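Local coordinates for BH2621 protein (Bacillus halodurans, PDB 2QML), which is of uncharacterised function but belongs to the GNAT acetyltransferase family and is probably an N-acyltransferase, perhaps acting in siderophore biosynthesis, at residues E12-K20 with W190-F198. Numbering follows the deposited sequence. Where two conformers were deposited one is given.
Sequences EVFDHVVNK and WSDWKMNKF
Asp15 OD2 takes two donors from the C-terminal helix. Trp193 NE1 reaches the syn lone pair of Asp15 OD2 at 2.9 Å, nearly straight (N-H...O 167°) and within the indole plane, although carboxylate and ring planes are turned 42° apart. Lys194 NZ closes a salt bridge to Asp15 OD2, also at 2.9 Å, but from above the carboxylate plane. The other oxygen, Asp15 OD1, accepts Val18 N at 3.1 Å, an Asx motif within the hairpin turn between strands 11-15 and 20-26; chi2 of -83° sets the carboxylate for both tasks. Val17 lies over one face of the indole: its CG1 sits 3.9 Å from the six-membered-ring centroid of Trp193, a CH-pi contact, while Val18 CG1 meets the ring edge. Pro125 and Leu128 of helix 123-135 also touch Trp193. Farther along, His16 NE2 donates to Lys194 O (2.7 Å) in both the ring and carbonyl planes, at the helix end where Asn196 is C-prime of a Schellman motif. Asp15 is buried, and both its oxygens are engaged; the indole N-H and ammonium probably stabilise the anionic form of Asp15. The cross-segment bonds join the end of edge strand 11-15 and the turn after it to the chain's last helix.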
loop_
_atom_site.group_PDB
_atom_site.type_symbol
_atom_site.label_atom_id
_atom_site.label_comp_id
_atom_site.label_asym_id
_atom_site.label_seq_id
_atom_site.Cartn_x
_atom_site.Cartn_y
_atom_site.Cartn_z
ATOM N N GLU A 12 11.383 1.283 -10.837
ATOM C CA GLU A 12 12.030 -0.012 -10.734
ATOM C C GLU A 12 13.318 0.145 -9.924
ATOM O O GLU A 12 14.169 1.000 -10.218
ATOM C CB GLU A 12 12.289 -0.645 -12.089
ATOM C CG GLU A 12 13.108 -1.942 -11.961
ATOM C CD GLU A 12 13.432 -2.608 -13.256
ATOM O OE1 GLU A 12 12.933 -2.174 -14.323
ATOM O OE2 GLU A 12 14.284 -3.542 -13.205
ATOM N N VAL A 13 13.477 -0.694 -8.906
ATOM C CA VAL A 13 14.679 -0.665 -8.066
ATOM C C VAL A 13 15.189 -2.070 -7.838
ATOM O O VAL A 13 14.458 -3.060 -7.946
ATOM C CB VAL A 13 14.445 0.025 -6.702
ATOM C CG1 VAL A 13 13.991 1.488 -6.924
ATOM C CG2 VAL A 13 13.430 -0.780 -5.801
ATOM N N PHE A 14 16.474 -2.161 -7.547
ATOM C CA PHE A 14 17.056 -3.402 -7.090
ATOM C C PHE A 14 17.011 -3.377 -5.573
ATOM O O PHE A 14 17.208 -2.326 -4.960
ATOM C CB PHE A 14 18.493 -3.551 -7.530
ATOM C CG PHE A 14 19.059 -4.898 -7.230
ATOM C CD1 PHE A 14 18.643 -5.996 -7.939
ATOM C CD2 PHE A 14 20.022 -5.061 -6.259
ATOM C CE1 PHE A 14 19.161 -7.223 -7.678
ATOM C CE2 PHE A 14 20.581 -6.302 -5.999
ATOM C CZ PHE A 14 20.140 -7.389 -6.707
ATOM N N ASP A 15 16.686 -4.505 -4.960
ATOM C CA ASP A 15 16.828 -4.614 -3.499
ATOM C C ASP A 15 17.864 -5.685 -3.190
ATOM O O ASP A 15 17.652 -6.871 -3.430
ATOM C CB ASP A 15 15.522 -4.900 -2.800
ATOM C CG ASP A 15 15.689 -4.846 -1.310
ATOM O OD1 ASP A 15 16.122 -5.850 -0.723
ATOM O OD2 ASP A 15 15.481 -3.772 -0.732
ATOM N N HIS A 16 18.993 -5.246 -2.658
ATOM C CA HIS A 16 20.128 -6.122 -2.443
ATOM C C HIS A 16 19.892 -7.037 -1.235
ATOM O O HIS A 16 20.534 -8.058 -1.155
ATOM C CB HIS A 16 21.454 -5.342 -2.302
ATOM C CG HIS A 16 21.664 -4.710 -0.958
ATOM N ND1 HIS A 16 22.301 -5.364 0.069
ATOM C CD2 HIS A 16 21.303 -3.498 -0.461
ATOM C CE1 HIS A 16 22.314 -4.592 1.140
ATOM N NE2 HIS A 16 21.736 -3.445 0.841
ATOM N N VAL A 17 18.983 -6.691 -0.337
ATOM C CA VAL A 17 18.703 -7.511 0.829
ATOM C C VAL A 17 18.022 -8.836 0.429
ATOM O O VAL A 17 18.464 -9.904 0.900
ATOM C CB VAL A 17 17.900 -6.735 1.908
ATOM C CG1 VAL A 17 17.592 -7.653 3.091
ATOM C CG2 VAL A 17 18.682 -5.507 2.352
ATOM N N VAL A 18 16.982 -8.781 -0.396
ATOM C CA VAL A 18 16.301 -9.974 -0.889
ATOM C C VAL A 18 16.851 -10.430 -2.258
ATOM O O VAL A 18 16.471 -11.490 -2.770
ATOM C CB VAL A 18 14.765 -9.789 -0.941
ATOM C CG1 VAL A 18 14.209 -9.550 0.490
ATOM C CG2 VAL A 18 14.315 -8.682 -1.892
ATOM N N ASN A 19 17.748 -9.624 -2.821
ATOM C CA ASN A 19 18.378 -9.864 -4.115
ATOM C C ASN A 19 17.319 -10.034 -5.230
ATOM O O ASN A 19 17.263 -11.049 -5.934
ATOM C CB ASN A 19 19.301 -11.081 -4.004
ATOM C CG ASN A 19 20.309 -11.136 -5.076
ATOM O OD1 ASN A 19 21.059 -10.174 -5.284
ATOM N ND2 ASN A 19 20.402 -12.294 -5.734
ATOM N N LYS A 20 16.444 -9.053 -5.336
ATOM C CA LYS A 20 15.386 -9.056 -6.311
ATOM C C LYS A 20 15.227 -7.687 -6.950
ATOM O O LYS A 20 15.576 -6.658 -6.365
ATOM C CB LYS A 20 14.045 -9.341 -5.656
ATOM C CG LYS A 20 13.899 -10.595 -4.863
ATOM C CD LYS A 20 13.969 -11.805 -5.710
ATOM C CE LYS A 20 13.807 -13.002 -4.806
ATOM N NZ LYS A 20 14.022 -14.189 -5.618
ATOM N N TRP A 190 14.501 2.704 6.625
ATOM C CA TRP A 190 14.905 2.347 5.253
ATOM C C TRP A 190 16.405 2.149 5.212
ATOM O O TRP A 190 16.889 1.190 4.604
ATOM C CB TRP A 190 14.423 3.431 4.292
ATOM C CG TRP A 190 14.687 3.196 2.863
ATOM C CD1 TRP A 190 13.900 2.536 1.981
ATOM C CD2 TRP A 190 15.828 3.652 2.127
ATOM N NE1 TRP A 190 14.471 2.567 0.699
ATOM C CE2 TRP A 190 15.674 3.216 0.789
ATOM C CE3 TRP A 190 16.954 4.391 2.467
ATOM C CZ2 TRP A 190 16.579 3.528 -0.198
ATOM C CZ3 TRP A 190 17.899 4.654 1.479
ATOM C CH2 TRP A 190 17.686 4.242 0.172
ATOM N N SER A 191 17.145 3.039 5.861
ATOM C CA SER A 191 18.598 2.901 5.934
ATOM C C SER A 191 19.006 1.655 6.746
ATOM O O SER A 191 19.912 0.944 6.334
ATOM C CB SER A 191 19.209 4.180 6.492
ATOM O OG SER A 191 18.886 5.241 5.620
ATOM N N ASP A 192 18.342 1.386 7.868
ATOM C CA ASP A 192 18.578 0.140 8.626
ATOM C C ASP A 192 18.421 -1.084 7.699
ATOM O O ASP A 192 19.251 -2.000 7.708
ATOM C CB ASP A 192 17.595 -0.047 9.781
ATOM C CG ASP A 192 17.788 0.951 10.930
ATOM O OD1 ASP A 192 18.890 1.509 11.056
ATOM O OD2 ASP A 192 16.820 1.158 11.713
ATOM N N TRP A 193 17.335 -1.111 6.930
ATOM C CA TRP A 193 17.057 -2.194 5.994
ATOM C C TRP A 193 18.226 -2.403 5.002
ATOM O O TRP A 193 18.734 -3.514 4.830
ATOM C CB TRP A 193 15.750 -1.913 5.244
ATOM C CG TRP A 193 15.473 -2.863 4.170
ATOM C CD1 TRP A 193 15.742 -2.683 2.838
ATOM C CD2 TRP A 193 14.951 -4.183 4.297
ATOM N NE1 TRP A 193 15.394 -3.805 2.142
ATOM C CE2 TRP A 193 14.899 -4.739 2.998
ATOM C CE3 TRP A 193 14.469 -4.941 5.370
ATOM C CZ2 TRP A 193 14.409 -6.035 2.747
ATOM C CZ3 TRP A 193 13.999 -6.222 5.120
ATOM C CH2 TRP A 193 13.959 -6.747 3.826
ATOM N N LYS A 194 18.619 -1.318 4.341
ATOM C CA LYS A 194 19.640 -1.335 3.320
ATOM C C LYS A 194 21.021 -1.621 3.906
ATOM O O LYS A 194 21.875 -2.132 3.216
ATOM C CB LYS A 194 19.626 -0.000 2.540
ATOM C CG LYS A 194 18.384 0.264 1.653
ATOM C CD LYS A 194 18.133 -0.791 0.573
ATOM C CE LYS A 194 16.983 -0.388 -0.325
ATOM N NZ LYS A 194 16.824 -1.294 -1.469
HETATM N N MSE A 195 21.210 -1.322 5.183
HETATM C CA MSE A 195 22.482 -1.565 5.848
HETATM C C MSE A 195 22.465 -2.877 6.621
HETATM O O MSE A 195 23.327 -3.115 7.448
HETATM C CB MSE A 195 22.842 -0.386 6.761
HETATM C CG MSE A 195 23.182 0.891 5.996
HETATM SE SE MSE A 195 24.458 0.569 4.486
HETATM C CE MSE A 195 25.900 -0.446 5.412
ATOM N N ASN A 196 21.497 -3.742 6.333
ATOM C CA ASN A 196 21.420 -5.068 6.954
ATOM C C ASN A 196 21.308 -5.032 8.484
ATOM O O ASN A 196 21.849 -5.907 9.165
ATOM C CB ASN A 196 22.627 -5.911 6.488
ATOM C CG ASN A 196 22.685 -6.040 4.971
ATOM O OD1 ASN A 196 23.583 -5.495 4.320
ATOM N ND2 ASN A 196 21.688 -6.707 4.397
ATOM N N LYS A 197 20.623 -4.013 9.018
ATOM C CA LYS A 197 20.394 -3.877 10.470
ATOM C C LYS A 197 18.906 -3.605 10.799
ATOM O O LYS A 197 18.579 -2.955 11.799
ATOM C CB LYS A 197 21.364 -2.839 11.097
ATOM C CG LYS A 197 21.364 -1.424 10.564
ATOM C CD LYS A 197 22.636 -0.635 11.015
ATOM N N PHE A 198 18.007 -4.131 9.977
ATOM C CA PHE A 198 16.581 -3.875 10.155
ATOM C C PHE A 198 16.063 -4.559 11.406
ATOM O O PHE A 198 16.551 -5.640 11.752
ATOM C CB PHE A 198 15.824 -4.399 8.977
ATOM C CG PHE A 198 14.419 -3.859 8.822
ATOM C CD1 PHE A 198 14.183 -2.506 8.517
ATOM C CD2 PHE A 198 13.332 -4.726 8.835
ATOM C CE1 PHE A 198 12.866 -2.037 8.248
ATOM C CE2 PHE A 198 12.045 -4.257 8.590
ATOM C CZ PHE A 198 11.805 -2.922 8.309
ATOM O OXT PHE A 198 15.137 -4.085 12.084
#